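Local coordinates for protein peroxiredoxin 5 (Alvinella pompejana, PDB 2XHF) that probably reduces hydrogen peroxide and organic hydroperoxides as an antioxidant thiol peroxidase of the peroxiredoxin 5 type, at residues G57-N60 with H61-E64. Residues are numbered along the deposited sequence; the frame is centred on the assembly and turned at random.
Sequences GSNN and HIPE
Asn60 and His61 meet through a CH-pi contact. Asn60 CB sits over the centre of one face of the His61 imidazole, 4.0 Å from the ring centroid and only 8° off its normal. The His61 CG lies beside its own backbone N (chi1 -56°), which folds the ring back under the preceding residue. The His61 side chain also touches Ile154 and Thr155. Cutting the ring back to an alanine here is likely to leave Asn60 CB without the ring face and to open a gap toward Ile154 and Thr155.

Van der Waals contacts join Asn59 to the start of helix 62-67. The Asn59 CB bond leads away from 61-64, but with CG opposite the backbone N (chi1 -163°) the amide end comes back, and OD1 lies 3.5 Å from Ile62 CB. The same oxygen lies near Pro63 CD, which also rests 3.1 Å from Asn59 O. Ile62 CD1 reaches Ser58 O. Ser58 and Ile62 both pack on Trp94 of helix 88-98.

Backbone hydrogen bonds form directly and through water. Asn60 N to Gly57 O at 3.0 Å closes a type I beta turn. Water 1 donates to Ser58 O at 2.7 Å and accepts from His61 N at 2.9 Å. Water 2 donates to Asn60 O and accepts a weak bond from Glu64 N.

This loop after strand 44-49 is where peroxiredoxins 5 usually carry the peroxidatic cysteine. No direct hydrogen bond joins 57-60 to 61-64. The turn therefore passes into the helix of this thioredoxin-like fold through carbon-to-oxygen contacts, one CH-pi contact and two water bridges.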
loop_
_atom_site.group_PDB
_atom_site.type_symbol
_atom_site.label_atom_id
_atom_site.label_comp_id
_atom_site.label_asym_id
_atom_site.label_seq_id
_atom_site.Cartn_x
_atom_site.Cartn_y
_atom_site.Cartn_z
ATOM N N GLY A 57 6.550 12.070 -4.136
ATOM C CA GLY A 57 6.370 13.199 -3.231
ATOM C C GLY A 57 6.361 12.830 -1.762
ATOM O O GLY A 57 6.630 13.670 -0.903
ATOM N N SER A 58 6.012 11.580 -1.450
ATOM C CA SER A 58 5.896 11.165 -0.054
ATOM C C SER A 58 7.229 11.199 0.696
ATOM O O SER A 58 7.238 11.237 1.918
ATOM C CB SER A 58 5.263 9.774 0.075
ATOM O OG SER A 58 6.062 8.807 -0.601
ATOM N N ASN A 59 8.353 11.183 -0.025
ATOM C CA ASN A 59 9.661 11.311 0.612
ATOM C C ASN A 59 10.311 12.671 0.398
ATOM O O ASN A 59 11.501 12.833 0.631
ATOM C CB ASN A 59 10.615 10.222 0.135
ATOM C CG ASN A 59 11.822 10.053 1.056
ATOM O OD1 ASN A 59 11.747 10.270 2.275
ATOM N ND2 ASN A 59 12.937 9.659 0.479
ATOM N N ASN A 60 9.522 13.672 0.044
ATOM C CA ASN A 60 10.093 14.996 -0.230
ATOM C C ASN A 60 10.566 15.703 1.030
ATOM O O ASN A 60 11.524 16.478 0.993
ATOM C CB ASN A 60 9.080 15.882 -0.965
ATOM C CG ASN A 60 9.001 15.568 -2.433
ATOM O OD1 ASN A 60 9.644 14.632 -2.910
ATOM N ND2 ASN A 60 8.206 16.336 -3.160
ATOM N N HIS A 61 9.897 15.431 2.142
ATOM C CA HIS A 61 10.133 16.202 3.366
ATOM C C HIS A 61 10.731 15.413 4.499
ATOM O O HIS A 61 11.341 15.987 5.396
ATOM C CB HIS A 61 8.836 16.868 3.781
ATOM C CG HIS A 61 8.261 17.729 2.707
ATOM N ND1 HIS A 61 8.944 18.805 2.178
ATOM C CD2 HIS A 61 7.091 17.652 2.035
ATOM C CE1 HIS A 61 8.210 19.357 1.227
ATOM N NE2 HIS A 61 7.078 18.683 1.127
ATOM N N ILE A 62 10.552 14.097 4.473
ATOM C CA ILE A 62 11.112 13.252 5.506
ATOM C C ILE A 62 12.617 13.477 5.731
ATOM O O ILE A 62 13.056 13.591 6.865
ATOM C CB ILE A 62 10.718 11.793 5.270
ATOM C CG1 ILE A 62 9.253 11.621 5.725
ATOM C CG2 ILE A 62 11.637 10.855 6.047
ATOM C CD1 ILE A 62 8.621 10.315 5.314
ATOM N N PRO A 63 13.417 13.600 4.659
ATOM C CA PRO A 63 14.849 13.812 4.894
ATOM C C PRO A 63 15.142 15.043 5.758
ATOM O O PRO A 63 16.035 14.975 6.612
ATOM C CB PRO A 63 15.414 13.981 3.476
ATOM C CG PRO A 63 14.486 13.231 2.636
ATOM C CD PRO A 63 13.128 13.433 3.224
ATOM N N GLU A 64 14.402 16.133 5.582
ATOM C CA GLU A 64 14.643 17.324 6.396
ATOM C C GLU A 64 14.165 17.148 7.829
ATOM O O GLU A 64 14.837 17.615 8.739
ATOM C CB GLU A 64 14.018 18.576 5.797
ATOM C CG GLU A 64 14.524 19.859 6.456
ATOM C CD GLU A 64 14.503 21.047 5.512
ATOM O OE1 GLU A 64 13.438 21.683 5.406
ATOM O OE2 GLU A 64 15.555 21.328 4.895
HETATM O O HOH W 1 7.867 13.577 3.076
HETATM O O HOH W 2 13.414 17.217 2.918
#